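Local coordinates for protein purine nucleosidase, (IunH-1) (Sulfolobus solfataricus, PDB 3T8J) that belongs to the nucleoside hydrolase family, forms an assembly of four chains and holds a sodium ion at an aspartate-lined site, at residues 14-19 against 216-221; 27-32 against 110-115; 150-155 against 291-296; 68-73 against 263-268. All coordinates share one frame; numbering follows the deposited sequence. Where two conformers were deposited one is given.

Interaction 1: residues 14-19 against 216-221; sequences DVLSLY and SMYLHY. With NA (sodium ion), chain B.
Two apolar pairs join helix 12-23 to helix 209-227: Val-15 with Met-217, and Leu-16 with Tyr-218. In the first, CG1 of Val-15 lies 3.9 Å from SD of Met-217. The methionine chain bends at its last torsion (chi3 -57°), which brings CE as well as SD up to that methyl. The same Val-15 CG1 sits over one face of the Tyr-19 ring, offset toward its rim. In the second pair the side chains cross at about a right angle. OH of Tyr-218 comes to the leucine side chain, 3.4 Å from Leu-16 CB and equally near CD2.

The same hydroxyl is hydrogen-bonded to Asp-13 OD1, and the Tyr-218 ring stacks with Tyr-214. Asp-14, the residue just before Val-15, points away from helix 209-227, and its OD1 binds the sodium ion at 2.3 Å. Asp-9, Ser-122 and the carbonyl oxygen of Ile-121 complete the protein ligands. A water on the metal, 2.4 Å from it, lies 2.8 Å from Asp-14 OD2, which also accepts from Ala-11 N. The carboxylate is thus divided between metal and hydrogen bonding, which probably fixes its rotation, while the next residues of the helix pack against apolar and aromatic groups.

Interaction 2: residues 27-32 against 110-115; sequences DVVAVT and NEYAGE
In the Rossmann-like alpha/beta core, strand 27-33, an inner strand of the central sheet paired in parallel with strand 3-8, meets the C-terminal end of helix 101-111, through Val-29 and Tyr-112. Tyr-112 is the first residue past the helix to leave helical backbone angles, and the chain turns at once, with Glu-115 N bonded to Tyr-112 O at 2.9 Å. From the end of the helix the tyrosine ring reaches over to the strand.

The two side chains run past one another in opposite directions. Val-29 CG1 touches the phenol end of the ring, 3.7 Å from Tyr-112 CZ and 3.8 Å from both CE2 and OH. With chi1 at -56°, this methyl stands anti to the carbonyl carbon of Val-29, on the side from which the ring arrives. Glu-111 CG lies over one face of the same ring, 3.6 Å above its plane and offset toward the rim, and the His-3 ring meets it with planes at about 30°. Val-29 also packs on Leu-108 of helix 101-111, so the strand touches the helix itself as well as the residue that follows it.

The contact lies near the protein surface, with 100 Å² buried in all. At its polar margin Asp-27 hydrogen-bonds His-3 ND1 through OD2, and that oxygen stays 4.4 Å from Tyr-112 OH.

Interaction 3: residues 150-155 against 291-296; sequences AVFGIG and IVYEIN
A type I beta turn from Ala-150 to Gly-153, closed by a weak bond of 3.3 Å from Gly-153 N to Ala-150 O, sets Val-151 and Phe-152 against strand 289-295, where Val-151 and Ile-291 bring their CA atoms nearest, 8.9 Å apart. Gly-153, the last residue of the turn, has positive phi.

Tyr-293 is the meeting point. Val-151 CG2 reaches Tyr-293 CE2 at 3.7 Å, while its other methyl, CG1, points to Ile-291 CG2 at a looser 4.3 Å. Phe-152 presents its far end, CZ, to the rim of the tyrosine ring, 3.8 Å from Tyr-293 CE2 and near the plane of that ring. The two rings are inclined at 68° with their centroids 6.0 Å apart, an oblique pairing. Beyond the ring edge, in its plane, a water bridges Tyr-293 OH and Val-151 O, donating to the carbonyl oxygen at 2.9 Å; the hydroxyl has a further, weak bond from Arg-257.

Asp-188 holds the turn through the backbone nitrogens of Val-151, Phe-152 and Ile-154, and Val-274 packs against Val-151, Ile-291 and Tyr-293. Phe-152 also meets Phe-152 of the second subunit. The arrangement is that of a loop leaving the C-terminal end of parallel strand 141-147 and folding over the antiparallel end of the mixed nucleoside hydrolase sheet, beside a subunit interface.

Interaction 4: residues 68-73 against 263-268; sequences LLKNYI and NTDNIT
The ammonium group of Lys-70 donates to the carbonyl oxygen of Asn-263, with Lys-70 NZ and Asn-263 O 2.8 Å apart, and so ties loop 68-73 to the connection of the beta hairpin formed by strands 251-261 and 272-275. The bond comes from above the carbonyl plane, 41° out of it. NZ also forms a salt bridge with Asp-170, whose other carboxylate oxygen accepts from Asn-263 ND2. One aspartate therefore holds both partners.

Asp-265 takes part through water. One water accepts from Lys-70 NZ at 2.9 Å and donates to Asp-265 OD2. A second joins Asn-71 N to Asp-265 OD1. The aspartate lies beyond salt-bridge distance of the lysine, though its charge probably still favours the ammonium.

Packing follows the lysine chain, which extends from CB to CE and bends only at its last torsion (chi4 45°), swinging NZ to the carbonyl. Asp-265 OD1 rests against Lys-70 CD at 3.6 Å. Within the opposing loop Thr-264 forms an ST turn, its OG1 accepting from Asn-266 N at 3.0 Å; the same hydroxyl is hydrogen-bonded to Asp-262. Asn-263 also packs on Leu-69 of the third subunit. Thr-264 O, buried without a hydrogen-bond partner, lies 3.4 Å from Lys-70 CE.

How the interactions relate
Interaction 1 alone reaches the sodium site, through Asp-14. It touches interaction 2, although their centres are 24 Å apart: Leu-18 CD1 of helix 12-23 packs 4.2 Å from both Val-28 CG1 and Val-31 CG2 of the strand that follows in the chain. Residues 27-32 and 110-115 are nested within the loop closed by interaction 1. Interactions 2 and 3 both join the central sheet, on opposite sides of the chain's centre, about 28 Å between centres. Interaction 4 comes within about 9 Å of interaction 3, nearest atoms, without touching, and both meet the second subunit. Interaction 4 stays about 13 Å, nearest atoms, from both interaction 1 and interaction 2.

Interaction 1: residues 14-19 against 216-221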
loop_
_atom_site.group_PDB
_atom_site.type_symbol
_atom_site.label_atom_id
_atom_site.label_comp_id
_atom_site.label_asym_id
_atom_site.label_seq_id
_atom_site.Cartn_x
_atom_site.Cartn_y
_atom_site.Cartn_z
ATOM N N ASP A 14 5.680 -31.019 -12.813
ATOM C CA ASP A 14 4.727 -31.668 -11.878
ATOM C C ASP A 14 4.620 -33.155 -12.212
ATOM O O ASP A 14 4.607 -34.003 -11.337
ATOM C CB ASP A 14 3.315 -31.040 -11.954
ATOM C CG ASP A 14 3.298 -29.549 -11.706
ATOM O OD1 ASP A 14 3.007 -29.155 -10.544
ATOM O OD2 ASP A 14 3.572 -28.755 -12.659
ATOM N N VAL A 15 4.456 -33.462 -13.510
ATOM C CA VAL A 15 4.441 -34.856 -13.963
ATOM C C VAL A 15 5.718 -35.582 -13.549
ATOM O O VAL A 15 5.664 -36.689 -12.961
ATOM C CB VAL A 15 4.233 -34.966 -15.490
ATOM C CG1 VAL A 15 4.379 -36.464 -15.958
ATOM C CG2 VAL A 15 2.849 -34.410 -15.844
ATOM N N LEU A 16 6.876 -34.968 -13.788
ATOM C CA LEU A 16 8.127 -35.628 -13.405
ATOM C C LEU A 16 8.273 -35.805 -11.883
ATOM O O LEU A 16 8.807 -36.807 -11.431
ATOM C CB LEU A 16 9.335 -34.891 -13.978
ATOM C CG LEU A 16 10.581 -35.756 -14.139
ATOM C CD1 LEU A 16 10.438 -36.690 -15.352
ATOM C CD2 LEU A 16 11.836 -34.903 -14.286
ATOM N N SER A 17 7.768 -34.845 -11.121
ATOM C CA SER A 17 7.800 -34.942 -9.644
ATOM C C SER A 17 6.916 -36.113 -9.135
ATOM O O SER A 17 7.331 -36.878 -8.232
ATOM C CB SER A 17 7.342 -33.618 -9.028
ATOM O OG SER A 17 8.290 -32.587 -9.278
ATOM N N LEU A 18 5.706 -36.234 -9.676
ATOM C CA LEU A 18 4.827 -37.362 -9.366
ATOM C C LEU A 18 5.586 -38.662 -9.638
ATOM O O LEU A 18 5.603 -39.594 -8.811
ATOM C CB LEU A 18 3.553 -37.285 -10.214
ATOM C CG LEU A 18 2.630 -38.499 -10.139
ATOM C CD1 LEU A 18 2.033 -38.711 -8.755
ATOM C CD2 LEU A 18 1.521 -38.359 -11.184
ATOM N N TYR A 19 6.210 -38.743 -10.814
ATOM C CA TYR A 19 6.935 -39.956 -11.198
ATOM C C TYR A 19 8.140 -40.234 -10.283
ATOM O O TYR A 19 8.421 -41.393 -9.979
ATOM C CB TYR A 19 7.337 -39.921 -12.665
ATOM C CG TYR A 19 6.204 -40.040 -13.663
ATOM C CD1 TYR A 19 4.890 -40.328 -13.282
ATOM C CD2 TYR A 19 6.452 -39.907 -15.011
ATOM C CE1 TYR A 19 3.867 -40.466 -14.225
ATOM C CE2 TYR A 19 5.430 -40.042 -15.960
ATOM C CZ TYR A 19 4.149 -40.330 -15.566
ATOM O OH TYR A 19 3.155 -40.461 -16.521
ATOM N N SER A 216 10.122 -35.094 -25.027
ATOM C CA SER A 216 8.869 -34.539 -25.570
ATOM C C SER A 216 8.249 -33.464 -24.668
ATOM O O SER A 216 7.763 -32.425 -25.151
ATOM C CB SER A 216 7.868 -35.666 -25.804
ATOM O OG SER A 216 6.606 -35.181 -26.242
ATOM N N MET A 217 8.273 -33.720 -23.361
ATOM C CA MET A 217 7.624 -32.826 -22.392
ATOM C C MET A 217 8.392 -31.550 -22.117
ATOM O O MET A 217 7.778 -30.568 -21.717
ATOM C CB MET A 217 7.377 -33.544 -21.046
ATOM C CG MET A 217 6.320 -34.647 -21.083
ATOM S SD MET A 217 5.749 -35.195 -19.432
ATOM C CE MET A 217 7.310 -35.676 -18.691
ATOM N N TYR A 218 9.717 -31.581 -22.311
ATOM C CA TYR A 218 10.616 -30.480 -21.912
ATOM C C TYR A 218 11.115 -29.610 -23.062
ATOM O O TYR A 218 11.636 -28.527 -22.824
ATOM C CB TYR A 218 11.823 -31.004 -21.086
ATOM C CG TYR A 218 11.450 -31.297 -19.642
ATOM C CD1 TYR A 218 10.867 -32.512 -19.297
ATOM C CD2 TYR A 218 11.640 -30.351 -18.627
ATOM C CE1 TYR A 218 10.482 -32.791 -17.998
ATOM C CE2 TYR A 218 11.261 -30.630 -17.319
ATOM C CZ TYR A 218 10.674 -31.850 -17.011
ATOM O OH TYR A 218 10.287 -32.171 -15.710
ATOM N N LEU A 219 10.927 -30.037 -24.305
ATOM C CA LEU A 219 11.477 -29.276 -25.424
ATOM C C LEU A 219 11.012 -27.820 -25.451
ATOM O O LEU A 219 11.835 -26.914 -25.611
ATOM C CB LEU A 219 11.156 -29.939 -26.760
ATOM C CG LEU A 219 11.836 -29.276 -27.963
ATOM C CD1 LEU A 219 13.340 -29.073 -27.716
ATOM C CD2 LEU A 219 11.600 -30.104 -29.189
ATOM N N HIS A 220 9.704 -27.589 -25.340
ATOM C CA HIS A 220 9.163 -26.210 -25.409
ATOM C C HIS A 220 9.681 -25.372 -24.244
ATOM O O HIS A 220 10.125 -24.250 -24.445
ATOM C CB HIS A 220 7.613 -26.225 -25.434
ATOM C CG HIS A 220 6.983 -24.860 -25.462
ATOM N ND1 HIS A 220 6.279 -24.377 -26.543
ATOM C CD2 HIS A 220 6.936 -23.883 -24.521
ATOM C CE1 HIS A 220 5.853 -23.150 -26.285
ATOM N NE2 HIS A 220 6.236 -22.832 -25.056
ATOM N N TYR A 221 9.617 -25.934 -23.033
ATOM C CA TYR A 221 10.084 -25.266 -21.818
ATOM C C TYR A 221 11.566 -24.922 -21.880
ATOM O O TYR A 221 11.979 -23.833 -21.466
ATOM C CB TYR A 221 9.826 -26.185 -20.626
ATOM C CG TYR A 221 10.096 -25.642 -19.234
ATOM C CD1 TYR A 221 9.497 -24.481 -18.796
ATOM C CD2 TYR A 221 10.879 -26.365 -18.322
ATOM C CE1 TYR A 221 9.692 -24.023 -17.480
ATOM C CE2 TYR A 221 11.060 -25.915 -17.012
ATOM C CZ TYR A 221 10.472 -24.747 -16.616
ATOM O OH TYR A 221 10.640 -24.283 -15.317
HETATM NA NA NA B . 3.368 -27.039 -9.731
HETATM O O HOH W 1 4.784 -26.522 -11.539
#

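Interaction 2: residues 27-32 against 110-115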
loop_
_atom_site.group_PDB
_atom_site.type_symbol
_atom_site.label_atom_id
_atom_site.label_comp_id
_atom_site.label_asym_id
_atom_site.label_seq_id
_atom_site.Cartn_x
_atom_site.Cartn_y
_atom_site.Cartn_z
ATOM N N ASP A 27 4.553 -43.543 -0.973
ATOM C CA ASP A 27 3.099 -43.702 -1.093
ATOM C C ASP A 27 2.476 -42.351 -1.404
ATOM O O ASP A 27 2.480 -41.459 -0.581
ATOM C CB ASP A 27 2.492 -44.287 0.165
ATOM C CG ASP A 27 1.005 -44.539 0.055
ATOM O OD1 ASP A 27 0.513 -44.894 -1.050
ATOM O OD2 ASP A 27 0.342 -44.499 1.110
ATOM N N VAL A 28 1.979 -42.188 -2.623
ATOM C CA VAL A 28 1.238 -40.981 -3.000
ATOM C C VAL A 28 -0.242 -41.272 -2.794
ATOM O O VAL A 28 -0.819 -42.159 -3.464
ATOM C CB VAL A 28 1.510 -40.574 -4.452
ATOM C CG1 VAL A 28 0.689 -39.339 -4.804
ATOM C CG2 VAL A 28 3.002 -40.281 -4.677
ATOM N N VAL A 29 -0.853 -40.626 -1.802
ATOM C CA VAL A 29 -2.244 -40.926 -1.458
ATOM C C VAL A 29 -3.303 -40.116 -2.247
ATOM O O VAL A 29 -4.476 -40.515 -2.311
ATOM C CB VAL A 29 -2.497 -40.762 0.051
ATOM C CG1 VAL A 29 -1.516 -41.654 0.859
ATOM C CG2 VAL A 29 -2.382 -39.300 0.496
ATOM N N ALA A 30 -2.890 -39.001 -2.842
ATOM C CA ALA A 30 -3.786 -38.176 -3.660
ATOM C C ALA A 30 -2.973 -37.186 -4.444
ATOM O O ALA A 30 -1.886 -36.777 -4.045
ATOM C CB ALA A 30 -4.797 -37.414 -2.796
ATOM N N VAL A 31 -3.515 -36.786 -5.592
ATOM C CA VAL A 31 -3.064 -35.641 -6.351
ATOM C C VAL A 31 -4.165 -34.577 -6.285
ATOM O O VAL A 31 -5.326 -34.884 -6.473
ATOM C CB VAL A 31 -2.814 -36.006 -7.824
ATOM C CG1 VAL A 31 -2.354 -34.745 -8.617
ATOM C CG2 VAL A 31 -1.826 -37.136 -7.977
ATOM N N THR A 32 -3.800 -33.354 -5.913
ATOM C CA THR A 32 -4.743 -32.228 -5.797
ATOM C C THR A 32 -4.369 -31.212 -6.890
ATOM O O THR A 32 -3.178 -31.084 -7.216
ATOM C CB THR A 32 -4.731 -31.613 -4.364
ATOM O OG1 THR A 32 -3.397 -31.268 -3.980
ATOM C CG2 THR A 32 -5.356 -32.622 -3.350
ATOM N N ASN A 110 -6.488 -36.376 8.553
ATOM C CA ASN A 110 -7.015 -37.204 9.635
ATOM C C ASN A 110 -6.615 -38.662 9.480
ATOM O O ASN A 110 -6.187 -39.296 10.457
ATOM C CB ASN A 110 -8.529 -37.058 9.704
ATOM C CG ASN A 110 -8.965 -35.802 10.449
ATOM O OD1 ASN A 110 -8.528 -35.575 11.579
ATOM N ND2 ASN A 110 -9.908 -35.062 9.887
ATOM N N GLU A 111 -6.750 -39.214 8.272
ATOM C CA GLU A 111 -6.442 -40.635 8.044
ATOM C C GLU A 111 -4.970 -40.959 8.322
ATOM O O GLU A 111 -4.658 -42.029 8.901
ATOM C CB GLU A 111 -6.816 -41.026 6.609
ATOM C CG GLU A 111 -6.440 -42.462 6.281
ATOM C CD GLU A 111 -6.916 -42.966 4.918
ATOM O OE1 GLU A 111 -7.404 -42.164 4.084
ATOM O OE2 GLU A 111 -6.775 -44.196 4.670
ATOM N N TYR A 112 -4.083 -40.028 7.959
ATOM C CA TYR A 112 -2.626 -40.172 8.111
ATOM C C TYR A 112 -2.027 -39.164 9.110
ATOM O O TYR A 112 -0.874 -38.746 8.963
ATOM C CB TYR A 112 -1.940 -40.046 6.737
ATOM C CG TYR A 112 -2.375 -41.094 5.737
ATOM C CD1 TYR A 112 -1.800 -42.358 5.743
ATOM C CD2 TYR A 112 -3.365 -40.824 4.798
ATOM C CE1 TYR A 112 -2.198 -43.324 4.820
ATOM C CE2 TYR A 112 -3.769 -41.790 3.886
ATOM C CZ TYR A 112 -3.181 -43.025 3.905
ATOM O OH TYR A 112 -3.582 -43.989 2.987
ATOM N N ALA A 113 -2.780 -38.852 10.170
ATOM C CA ALA A 113 -2.365 -37.847 11.156
ATOM C C ALA A 113 -0.975 -38.137 11.692
ATOM O O ALA A 113 -0.687 -39.257 12.181
ATOM C CB ALA A 113 -3.363 -37.767 12.299
ATOM N N GLY A 114 -0.119 -37.127 11.605
ATOM C CA GLY A 114 1.225 -37.207 12.111
ATOM C C GLY A 114 2.242 -37.775 11.154
ATOM O O GLY A 114 3.447 -37.741 11.450
ATOM N N GLU A 115 1.783 -38.300 10.012
ATOM C CA GLU A 115 2.690 -38.874 9.027
ATOM C C GLU A 115 2.531 -38.247 7.634
ATOM O O GLU A 115 3.427 -38.372 6.800
ATOM C CB GLU A 115 2.485 -40.383 8.938
ATOM C CG GLU A 115 2.726 -41.146 10.254
ATOM C CD GLU A 115 4.055 -40.813 10.924
ATOM O OE1 GLU A 115 5.041 -40.481 10.225
ATOM O OE2 GLU A 115 4.125 -40.888 12.171
#

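Interaction 3: residues 150-155 against 291-296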
loop_
_atom_site.group_PDB
_atom_site.type_symbol
_atom_site.label_atom_id
_atom_site.label_comp_id
_atom_site.label_asym_id
_atom_site.label_seq_id
_atom_site.Cartn_x
_atom_site.Cartn_y
_atom_site.Cartn_z
ATOM N N ALA A 150 11.616 -16.197 -4.215
ATOM C CA ALA A 150 12.874 -15.696 -4.763
ATOM C C ALA A 150 13.549 -14.921 -3.637
ATOM O O ALA A 150 13.145 -13.818 -3.266
ATOM C CB ALA A 150 12.626 -14.833 -6.015
ATOM N N VAL A 151 14.550 -15.550 -3.047
ATOM C CA VAL A 151 15.137 -15.033 -1.803
ATOM C C VAL A 151 16.244 -14.038 -2.061
ATOM O O VAL A 151 16.786 -13.451 -1.109
ATOM C CB VAL A 151 15.574 -16.175 -0.880
ATOM C CG1 VAL A 151 14.348 -17.042 -0.526
ATOM C CG2 VAL A 151 16.662 -17.020 -1.535
ATOM N N PHE A 152 16.613 -13.836 -3.330
ATOM C CA PHE A 152 17.490 -12.735 -3.720
ATOM C C PHE A 152 16.748 -11.788 -4.682
ATOM O O PHE A 152 17.348 -10.982 -5.385
ATOM C CB PHE A 152 18.742 -13.301 -4.379
ATOM C CG PHE A 152 19.546 -14.194 -3.486
ATOM C CD1 PHE A 152 20.282 -13.659 -2.442
ATOM C CD2 PHE A 152 19.573 -15.568 -3.684
ATOM C CE1 PHE A 152 21.016 -14.497 -1.603
ATOM C CE2 PHE A 152 20.305 -16.397 -2.856
ATOM C CZ PHE A 152 21.017 -15.872 -1.832
ATOM N N GLY A 153 15.423 -11.877 -4.689
ATOM C CA GLY A 153 14.616 -11.052 -5.582
ATOM C C GLY A 153 14.870 -11.253 -7.070
ATOM O O GLY A 153 14.688 -10.306 -7.828
ATOM N N ILE A 154 15.325 -12.442 -7.486
ATOM C CA ILE A 154 15.523 -12.773 -8.900
ATOM C C ILE A 154 14.329 -13.653 -9.267
ATOM O O ILE A 154 14.360 -14.879 -9.092
ATOM C CB ILE A 154 16.858 -13.499 -9.184
ATOM C CG1 ILE A 154 18.056 -12.646 -8.748
ATOM C CG2 ILE A 154 16.934 -13.878 -10.671
ATOM C CD1 ILE A 154 18.088 -11.256 -9.296
ATOM N N GLY A 155 13.264 -13.002 -9.731
ATOM C CA GLY A 155 11.995 -13.663 -9.970
ATOM C C GLY A 155 11.861 -14.165 -11.410
ATOM O O GLY A 155 12.699 -13.892 -12.260
ATOM N N ILE A 291 15.049 -22.691 4.665
ATOM C CA ILE A 291 15.261 -22.368 3.251
ATOM C C ILE A 291 16.498 -23.103 2.730
ATOM O O ILE A 291 17.554 -23.091 3.353
ATOM C CB ILE A 291 15.426 -20.839 3.049
ATOM C CG1 ILE A 291 14.252 -20.086 3.686
ATOM C CG2 ILE A 291 15.661 -20.513 1.557
ATOM C CD1 ILE A 291 14.324 -18.520 3.528
ATOM N N VAL A 292 16.366 -23.746 1.560
ATOM C CA VAL A 292 17.488 -24.411 0.902
ATOM C C VAL A 292 18.219 -23.406 0.016
ATOM O O VAL A 292 17.608 -22.784 -0.861
ATOM C CB VAL A 292 17.004 -25.610 0.059
ATOM C CG1 VAL A 292 18.153 -26.213 -0.766
ATOM C CG2 VAL A 292 16.342 -26.662 0.979
ATOM N N TYR A 293 19.517 -23.231 0.252
ATOM C CA TYR A 293 20.326 -22.261 -0.488
ATOM C C TYR A 293 21.297 -22.900 -1.484
ATOM O O TYR A 293 21.767 -22.213 -2.390
ATOM C CB TYR A 293 21.089 -21.340 0.491
ATOM C CG TYR A 293 20.237 -20.221 1.069
ATOM C CD1 TYR A 293 19.545 -20.350 2.278
ATOM C CD2 TYR A 293 20.096 -19.019 0.383
ATOM C CE1 TYR A 293 18.766 -19.287 2.781
ATOM C CE2 TYR A 293 19.320 -17.967 0.882
ATOM C CZ TYR A 293 18.639 -18.116 2.076
ATOM O OH TYR A 293 17.865 -17.047 2.539
ATOM N N GLU A 294 21.609 -24.190 -1.324
ATOM C CA GLU A 294 22.512 -24.918 -2.227
ATOM C C GLU A 294 22.116 -26.405 -2.308
ATOM O O GLU A 294 21.547 -26.953 -1.346
ATOM C CB GLU A 294 23.979 -24.810 -1.749
ATOM C CG GLU A 294 24.553 -23.386 -1.614
ATOM C CD GLU A 294 25.988 -23.364 -1.075
ATOM O OE1 GLU A 294 26.757 -24.328 -1.309
ATOM O OE2 GLU A 294 26.339 -22.366 -0.408
ATOM N N ILE A 295 22.415 -27.032 -3.450
ATOM C CA ILE A 295 22.221 -28.473 -3.657
ATOM C C ILE A 295 23.492 -29.108 -4.247
ATOM O O ILE A 295 24.392 -28.413 -4.722
ATOM C CB ILE A 295 20.992 -28.826 -4.564
ATOM C CG1 ILE A 295 21.287 -28.602 -6.047
ATOM C CG2 ILE A 295 19.737 -28.029 -4.151
ATOM C CD1 ILE A 295 20.308 -29.262 -6.957
ATOM N N ASN A 296 23.536 -30.432 -4.168
ATOM C CA ASN A 296 24.527 -31.252 -4.859
ATOM C C ASN A 296 23.958 -31.642 -6.221
ATOM O O ASN A 296 23.084 -32.510 -6.309
ATOM C CB ASN A 296 24.849 -32.495 -4.009
ATOM C CG ASN A 296 25.978 -33.337 -4.595
ATOM O OD1 ASN A 296 26.060 -33.545 -5.807
ATOM N ND2 ASN A 296 26.855 -33.831 -3.727
HETATM O O HOH W 2 17.944 -14.509 1.351
#

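Interaction 4: residues 68-73 against 263-268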
loop_
_atom_site.group_PDB
_atom_site.type_symbol
_atom_site.label_atom_id
_atom_site.label_comp_id
_atom_site.label_asym_id
_atom_site.label_seq_id
_atom_site.Cartn_x
_atom_site.Cartn_y
_atom_site.Cartn_z
ATOM N N LEU A 68 -7.559 -16.847 -4.102
ATOM C CA LEU A 68 -8.560 -16.395 -3.155
ATOM C C LEU A 68 -9.141 -15.024 -3.481
ATOM O O LEU A 68 -10.354 -14.834 -3.406
ATOM C CB LEU A 68 -7.962 -16.391 -1.745
ATOM C CG LEU A 68 -7.403 -17.692 -1.187
ATOM C CD1 LEU A 68 -6.749 -17.446 0.201
ATOM C CD2 LEU A 68 -8.458 -18.770 -1.070
ATOM N N LEU A 69 -8.271 -14.071 -3.819
ATOM C CA LEU A 69 -8.628 -12.649 -4.005
ATOM C C LEU A 69 -8.148 -12.045 -5.332
ATOM O O LEU A 69 -8.860 -11.235 -5.970
ATOM C CB LEU A 69 -8.027 -11.816 -2.858
ATOM C CG LEU A 69 -8.679 -11.910 -1.495
ATOM C CD1 LEU A 69 -7.646 -12.087 -0.403
ATOM C CD2 LEU A 69 -9.588 -10.696 -1.227
ATOM N N LYS A 70 -6.938 -12.371 -5.734
ATOM C CA LYS A 70 -6.303 -11.638 -6.814
ATOM C C LYS A 70 -6.582 -12.240 -8.182
ATOM O O LYS A 70 -6.934 -13.402 -8.293
ATOM C CB LYS A 70 -4.812 -11.566 -6.571
ATOM C CG LYS A 70 -4.578 -10.702 -5.288
ATOM C CD LYS A 70 -3.215 -10.300 -5.062
ATOM C CE LYS A 70 -3.084 -9.282 -3.928
ATOM N NZ LYS A 70 -3.856 -9.535 -2.625
ATOM N N ASN A 71 -6.400 -11.422 -9.191
ATOM C CA ASN A 71 -6.330 -11.958 -10.547
ATOM C C ASN A 71 -4.960 -12.572 -10.774
ATOM O O ASN A 71 -3.998 -12.233 -10.062
ATOM C CB ASN A 71 -6.597 -10.823 -11.532
ATOM C CG ASN A 71 -8.048 -10.337 -11.470
ATOM O OD1 ASN A 71 -8.973 -11.129 -11.254
ATOM N ND2 ASN A 71 -8.245 -9.047 -11.668
ATOM N N TYR A 72 -4.836 -13.448 -11.775
ATOM C CA TYR A 72 -3.563 -14.056 -12.123
ATOM C C TYR A 72 -3.529 -14.240 -13.650
ATOM O O TYR A 72 -4.506 -13.938 -14.322
ATOM C CB TYR A 72 -3.332 -15.382 -11.351
ATOM C CG TYR A 72 -4.025 -16.567 -11.954
ATOM C CD1 TYR A 72 -3.295 -17.576 -12.568
ATOM C CD2 TYR A 72 -5.414 -16.675 -11.967
ATOM C CE1 TYR A 72 -3.911 -18.671 -13.159
ATOM C CE2 TYR A 72 -6.040 -17.769 -12.574
ATOM C CZ TYR A 72 -5.291 -18.761 -13.187
ATOM O OH TYR A 72 -5.925 -19.831 -13.836
ATOM N N ILE A 73 -2.384 -14.674 -14.165
ATOM C CA ILE A 73 -2.278 -15.096 -15.574
ATOM C C ILE A 73 -1.734 -16.510 -15.634
ATOM O O ILE A 73 -0.852 -16.893 -14.833
ATOM C CB ILE A 73 -1.399 -14.143 -16.403
ATOM C CG1 ILE A 73 0.021 -14.048 -15.854
ATOM C CG2 ILE A 73 -2.026 -12.736 -16.432
ATOM C CD1 ILE A 73 1.021 -13.364 -16.794
ATOM N N ASN A 263 1.557 -9.563 0.015
ATOM C CA ASN A 263 0.237 -9.862 -0.555
ATOM C C ASN A 263 -0.507 -8.601 -0.983
ATOM O O ASN A 263 -1.740 -8.559 -0.987
ATOM C CB ASN A 263 -0.612 -10.725 0.392
ATOM C CG ASN A 263 -1.063 -9.967 1.629
ATOM O OD1 ASN A 263 -0.316 -9.112 2.161
ATOM N ND2 ASN A 263 -2.269 -10.282 2.120
ATOM N N THR A 264 0.255 -7.563 -1.331
ATOM C CA THR A 264 -0.334 -6.372 -1.915
ATOM C C THR A 264 -0.602 -6.589 -3.405
ATOM O O THR A 264 -0.161 -7.573 -3.990
ATOM C CB THR A 264 0.583 -5.118 -1.766
ATOM O OG1 THR A 264 1.697 -5.217 -2.676
ATOM C CG2 THR A 264 1.061 -4.951 -0.307
ATOM N N ASP A 265 -1.319 -5.634 -3.993
ATOM C CA ASP A 265 -1.458 -5.523 -5.442
ATOM C C ASP A 265 -0.467 -4.499 -6.035
ATOM O O ASP A 265 -0.648 -4.007 -7.169
ATOM C CB ASP A 265 -2.889 -5.091 -5.792
ATOM C CG ASP A 265 -3.819 -6.251 -5.982
ATOM O OD1 ASP A 265 -3.528 -7.150 -6.827
ATOM O OD2 ASP A 265 -4.880 -6.224 -5.308
ATOM N N ASN A 266 0.573 -4.174 -5.274
ATOM C CA ASN A 266 1.587 -3.256 -5.719
ATOM C C ASN A 266 2.650 -3.999 -6.562
ATOM O O ASN A 266 2.587 -5.219 -6.780
ATOM C CB ASN A 266 2.228 -2.555 -4.512
ATOM C CG ASN A 266 1.225 -1.697 -3.710
ATOM O OD1 ASN A 266 0.303 -1.122 -4.284
ATOM N ND2 ASN A 266 1.437 -1.586 -2.387
ATOM N N ILE A 267 3.661 -3.263 -7.001
ATOM C CA ILE A 267 4.726 -3.830 -7.800
ATOM C C ILE A 267 5.485 -5.018 -7.141
ATOM O O ILE A 267 6.013 -5.875 -7.828
ATOM C CB ILE A 267 5.692 -2.693 -8.228
ATOM C CG1 ILE A 267 6.455 -3.101 -9.465
ATOM C CG2 ILE A 267 6.572 -2.226 -7.077
ATOM C CD1 ILE A 267 7.126 -1.913 -10.143
ATOM N N THR A 268 5.530 -5.034 -5.799
ATOM C CA THR A 268 6.211 -6.031 -4.998
ATOM C C THR A 268 5.343 -7.268 -4.702
ATOM O O THR A 268 5.772 -8.181 -3.985
ATOM C CB THR A 268 6.642 -5.394 -3.653
ATOM O OG1 THR A 268 5.522 -4.672 -3.134
ATOM C CG2 THR A 268 7.844 -4.461 -3.860
HETATM O O HOH W 3 -6.196 -7.815 -2.835
HETATM O O HOH W 4 -5.310 -8.690 -8.818
#